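Local coordinates for succinoglycan biosynthesis protein (Bacillus cereus ATCC 14579, PDB 3B55) that binds a calcium ion and belongs to the erythromycin esterase-like family, though its exact reaction, despite the succinoglycan biosynthesis name, is not established, at residues 174-185 with 203-213. The protein carries 1 engineered substitution. Sequence-based numbering, arbitrary orientation.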
loop_
_atom_site.group_PDB
_atom_site.type_symbol
_atom_site.label_atom_id
_atom_site.label_comp_id
_atom_site.label_asym_id
_atom_site.label_seq_id
_atom_site.Cartn_x
_atom_site.Cartn_y
_atom_site.Cartn_z
ATOM N N GLN A 174 -8.010 -3.907 -8.613
ATOM C CA GLN A 174 -9.085 -3.171 -9.256
ATOM C C GLN A 174 -9.281 -3.717 -10.668
ATOM O O GLN A 174 -10.203 -3.322 -11.385
ATOM C CB GLN A 174 -8.744 -1.681 -9.285
ATOM C CG GLN A 174 -8.175 -1.181 -7.962
ATOM C CD GLN A 174 -8.811 0.113 -7.489
ATOM O OE1 GLN A 174 -10.008 0.161 -7.203
ATOM N NE2 GLN A 174 -8.009 1.169 -7.403
ATOM N N SER A 175 -8.405 -4.641 -11.053
ATOM C CA SER A 175 -8.459 -5.262 -12.368
ATOM C C SER A 175 -7.484 -6.439 -12.463
ATOM O O SER A 175 -6.599 -6.608 -11.627
ATOM C CB SER A 175 -8.114 -4.238 -13.453
ATOM O OG SER A 175 -6.752 -3.857 -13.368
ATOM N N VAL A 176 -7.670 -7.255 -13.491
ATOM C CA VAL A 176 -6.824 -8.415 -13.745
ATOM C C VAL A 176 -6.567 -8.417 -15.242
ATOM O O VAL A 176 -7.281 -9.078 -16.006
ATOM C CB VAL A 176 -7.532 -9.725 -13.376
ATOM C CG1 VAL A 176 -6.632 -10.903 -13.710
ATOM C CG2 VAL A 176 -7.900 -9.720 -11.899
ATOM N N ASN A 177 -5.552 -7.674 -15.662
ATOM C CA ASN A 177 -5.242 -7.586 -17.080
ATOM C C ASN A 177 -4.728 -8.898 -17.655
ATOM O O ASN A 177 -4.500 -9.867 -16.937
ATOM C CB ASN A 177 -4.249 -6.449 -17.329
ATOM C CG ASN A 177 -4.755 -5.114 -16.786
ATOM O OD1 ASN A 177 -5.962 -4.852 -16.785
ATOM N ND2 ASN A 177 -3.838 -4.263 -16.333
ATOM N N GLU A 178 -4.540 -8.910 -18.965
ATOM C CA GLU A 178 -4.095 -10.091 -19.683
ATOM C C GLU A 178 -2.708 -10.637 -19.314
ATOM O O GLU A 178 -2.474 -11.843 -19.430
ATOM C CB GLU A 178 -4.183 -9.804 -21.186
ATOM C CG GLU A 178 -4.260 -11.030 -22.070
ATOM C CD GLU A 178 -4.732 -10.692 -23.476
ATOM O OE1 GLU A 178 -4.750 -11.600 -24.339
ATOM O OE2 GLU A 178 -5.092 -9.516 -23.713
ATOM N N ASN A 179 -1.790 -9.786 -18.863
ATOM C CA ASN A 179 -0.462 -10.286 -18.510
ATOM C C ASN A 179 -0.510 -11.338 -17.408
ATOM O O ASN A 179 0.303 -12.258 -17.387
ATOM C CB ASN A 179 0.483 -9.140 -18.111
ATOM C CG ASN A 179 -0.133 -8.179 -17.102
ATOM O OD1 ASN A 179 -1.301 -8.311 -16.719
ATOM N ND2 ASN A 179 0.659 -7.209 -16.659
ATOM N N VAL A 180 -1.466 -11.211 -16.496
ATOM C CA VAL A 180 -1.596 -12.183 -15.417
ATOM C C VAL A 180 -2.004 -13.531 -16.008
ATOM O O VAL A 180 -1.468 -14.570 -15.634
ATOM C CB VAL A 180 -2.660 -11.737 -14.388
ATOM C CG1 VAL A 180 -3.030 -12.899 -13.472
ATOM C CG2 VAL A 180 -2.124 -10.572 -13.572
ATOM N N TYR A 181 -2.962 -13.497 -16.931
ATOM C CA TYR A 181 -3.454 -14.699 -17.591
ATOM C C TYR A 181 -2.361 -15.356 -18.433
ATOM O O TYR A 181 -2.251 -16.584 -18.450
ATOM C CB TYR A 181 -4.657 -14.361 -18.474
ATOM C CG TYR A 181 -5.881 -13.967 -17.682
ATOM C CD1 TYR A 181 -6.646 -14.930 -17.018
ATOM C CD2 TYR A 181 -6.268 -12.631 -17.577
ATOM C CE1 TYR A 181 -7.768 -14.571 -16.270
ATOM C CE2 TYR A 181 -7.385 -12.263 -16.833
ATOM C CZ TYR A 181 -8.130 -13.237 -16.182
ATOM O OH TYR A 181 -9.238 -12.880 -15.450
ATOM N N ASN A 182 -1.559 -14.546 -19.126
ATOM C CA ASN A 182 -0.483 -15.085 -19.949
ATOM C C ASN A 182 0.601 -15.754 -19.116
ATOM O O ASN A 182 1.304 -16.630 -19.614
ATOM C CB ASN A 182 0.144 -14.001 -20.830
ATOM C CG ASN A 182 -0.800 -13.511 -21.911
ATOM O OD1 ASN A 182 -1.574 -14.283 -22.473
ATOM N ND2 ASN A 182 -0.724 -12.222 -22.221
ATOM N N ASN A 183 0.758 -15.345 -17.860
ATOM C CA ASN A 183 1.761 -15.981 -17.001
ATOM C C ASN A 183 1.338 -17.415 -16.717
ATOM O O ASN A 183 2.157 -18.335 -16.729
ATOM C CB ASN A 183 1.918 -15.234 -15.671
ATOM C CG ASN A 183 2.734 -13.964 -15.806
ATOM O OD1 ASN A 183 3.594 -13.856 -16.684
ATOM N ND2 ASN A 183 2.487 -13.001 -14.921
ATOM N N ILE A 184 0.048 -17.597 -16.454
ATOM C CA ILE A 184 -0.497 -18.919 -16.175
ATOM C C ILE A 184 -0.469 -19.761 -17.447
ATOM O O ILE A 184 -0.063 -20.921 -17.426
ATOM C CB ILE A 184 -1.953 -18.821 -15.661
ATOM C CG1 ILE A 184 -1.982 -18.035 -14.346
ATOM C CG2 ILE A 184 -2.544 -20.223 -15.473
ATOM C CD1 ILE A 184 -3.384 -17.710 -13.864
ATOM N N ILE A 185 -0.908 -19.170 -18.553
ATOM C CA ILE A 185 -0.923 -19.858 -19.842
ATOM C C ILE A 185 0.485 -20.338 -20.217
ATOM O O ILE A 185 0.691 -21.506 -20.565
ATOM C CB ILE A 185 -1.445 -18.915 -20.966
ATOM C CG1 ILE A 185 -2.963 -18.740 -20.851
ATOM C CG2 ILE A 185 -1.079 -19.465 -22.338
ATOM C CD1 ILE A 185 -3.759 -20.023 -21.074
ATOM N N ILE A 203 -10.033 -19.049 -19.083
ATOM C CA ILE A 203 -9.271 -17.809 -18.991
ATOM C C ILE A 203 -9.639 -16.899 -20.165
ATOM O O ILE A 203 -9.618 -15.670 -20.046
ATOM C CB ILE A 203 -7.727 -18.078 -19.021
ATOM C CG1 ILE A 203 -7.224 -18.187 -20.456
ATOM C CG2 ILE A 203 -7.406 -19.353 -18.273
ATOM C CD1 ILE A 203 -6.596 -16.915 -20.979
ATOM N N LYS A 204 -9.976 -17.508 -21.298
ATOM C CA LYS A 204 -10.333 -16.745 -22.485
ATOM C C LYS A 204 -11.636 -15.987 -22.249
ATOM O O LYS A 204 -11.842 -14.900 -22.788
ATOM C CB LYS A 204 -10.454 -17.687 -23.685
ATOM C CG LYS A 204 -10.320 -17.024 -25.045
ATOM C CD LYS A 204 -10.067 -18.086 -26.106
ATOM C CE LYS A 204 -10.233 -17.528 -27.495
ATOM N NZ LYS A 204 -11.629 -17.056 -27.657
ATOM N N GLY A 205 -12.514 -16.570 -21.442
ATOM C CA GLY A 205 -13.781 -15.932 -21.141
ATOM C C GLY A 205 -13.621 -14.945 -19.997
ATOM O O GLY A 205 -14.346 -13.961 -19.908
ATOM N N LEU A 206 -12.657 -15.203 -19.122
ATOM C CA LEU A 206 -12.404 -14.333 -17.976
ATOM C C LEU A 206 -11.708 -13.024 -18.335
ATOM O O LEU A 206 -11.972 -11.991 -17.730
ATOM C CB LEU A 206 -11.560 -15.078 -16.940
ATOM C CG LEU A 206 -12.297 -16.009 -15.982
ATOM C CD1 LEU A 206 -11.299 -16.939 -15.307
ATOM C CD2 LEU A 206 -13.071 -15.183 -14.951
ATOM N N ILE A 207 -10.825 -13.075 -19.325
ATOM C CA ILE A 207 -10.068 -11.903 -19.741
ATOM C C ILE A 207 -10.903 -10.649 -20.004
ATOM O O ILE A 207 -10.673 -9.612 -19.382
ATOM C CB ILE A 207 -9.203 -12.233 -20.981
ATOM C CG1 ILE A 207 -8.093 -13.212 -20.581
ATOM C CG2 ILE A 207 -8.605 -10.959 -21.571
ATOM C CD1 ILE A 207 -7.278 -13.727 -21.747
ATOM N N PRO A 208 -11.888 -10.724 -20.914
ATOM C CA PRO A 208 -12.719 -9.553 -21.210
ATOM C C PRO A 208 -13.566 -8.985 -20.068
ATOM O O PRO A 208 -13.923 -7.808 -20.103
ATOM C CB PRO A 208 -13.578 -10.027 -22.380
ATOM C CG PRO A 208 -13.722 -11.489 -22.107
ATOM C CD PRO A 208 -12.311 -11.876 -21.729
ATOM N N VAL A 209 -13.896 -9.795 -19.065
ATOM C CA VAL A 209 -14.714 -9.291 -17.959
ATOM C C VAL A 209 -13.932 -8.834 -16.729
ATOM O O VAL A 209 -14.511 -8.269 -15.799
ATOM C CB VAL A 209 -15.767 -10.330 -17.512
ATOM C CG1 VAL A 209 -16.730 -10.610 -18.659
ATOM C CG2 VAL A 209 -15.085 -11.610 -17.050
ATOM N N THR A 210 -12.623 -9.068 -16.713
ATOM C CA THR A 210 -11.814 -8.637 -15.578
ATOM C C THR A 210 -10.920 -7.456 -15.949
ATOM O O THR A 210 -10.066 -7.057 -15.158
ATOM C CB THR A 210 -10.909 -9.776 -15.021
ATOM O OG1 THR A 210 -9.988 -10.202 -16.028
ATOM C CG2 THR A 210 -11.752 -10.959 -14.568
ATOM N N LYS A 211 -11.102 -6.891 -17.141
ATOM C CA LYS A 211 -10.270 -5.760 -17.540
ATOM C C LYS A 211 -10.490 -4.529 -16.663
ATOM O O LYS A 211 -9.669 -3.614 -16.648
ATOM C CB LYS A 211 -10.464 -5.423 -19.028
ATOM C CG LYS A 211 -11.887 -5.250 -19.551
ATOM C CD LYS A 211 -11.806 -4.981 -21.065
ATOM C CE LYS A 211 -13.105 -5.256 -21.817
ATOM N NZ LYS A 211 -14.160 -4.240 -21.570
ATOM N N ASP A 212 -11.604 -4.514 -15.937
ATOM C CA ASP A 212 -11.932 -3.430 -15.015
ATOM C C ASP A 212 -13.206 -3.748 -14.239
ATOM O O ASP A 212 -14.102 -4.423 -14.747
ATOM C CB ASP A 212 -12.032 -2.075 -15.745
ATOM C CG ASP A 212 -13.139 -2.027 -16.785
ATOM O OD1 ASP A 212 -14.327 -2.057 -16.400
ATOM O OD2 ASP A 212 -12.808 -1.956 -17.988
HETATM N N MSE A 213 -13.269 -3.272 -12.998
HETATM C CA MSE A 213 -14.404 -3.524 -12.116
HETATM C C MSE A 213 -15.779 -3.262 -12.718
HETATM O O MSE A 213 -16.726 -4.000 -12.461
HETATM C CB MSE A 213 -14.258 -2.710 -10.829
HETATM C CG MSE A 213 -13.005 -3.018 -10.047
HETATM SE SE MSE A 213 -13.014 -2.163 -8.320
HETATM C CE MSE A 213 -12.878 -0.328 -8.920
HETATM O O HOH W 1 -8.210 -8.869 -18.520
HETATM O O HOH W 2 -7.492 -2.861 -17.531
#
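Thr210 OG1 is the polar atom on which this contact turns. Tyr181 OH donates to it over 2.8 Å, and OG1 lies at the edge of the phenol ring, in its plane. The threonine's own proton has two acceptors within reach, Val176 O at 2.9 Å from OG1 and Leu206 O. With chi1 at 62°, OG1 sits between the backbone N and the carbonyl carbon of Thr210, which places it among all three groups, while CG2 comes up against the tyrosine hydroxyl. The backbone adds a nearly straight bond of 2.9 Å from Val176 N to Thr210 O, and a bridging water donates to both Val176 O and Ile207 O. A second water links Asn177 OD1 with Lys211 O in the same way.

Apolar groups hold the tyrosine ring along its length. Ile207 CG1 lies over one face, a CH-pi contact 3.8 Å from the ring centroid and 22° off the normal. Ile203 CB meets Tyr181 CD1 obliquely, and Leu206 CB sits 3.9 Å from Tyr181 CE1. Further along helix 178-192, Ile185 CD1 rests on Ile203 CG1. Ile262 of helix 250-268 also touches Tyr181, and Phe265 packs on both Val176 and Thr210.

At the other end, Met213, a selenomethionine, curls its CE to within 3.4 Å of Gln174 OE1, and the side chain of Gln174 lies about 7 Å from the calcium ion. Ser175 OG is hydrogen-bonded to Asp117 OD2. The contact thus packs helix 178-192 and the loop leading into it from strand 167-172 against helix 197-206 and the residues that follow: Ile207 over the face, with Ile203 and Leu206 oblique to it, should restrict the ring's rotation, while the bond to Thr210 OG1 orients the buried phenol hydroxyl.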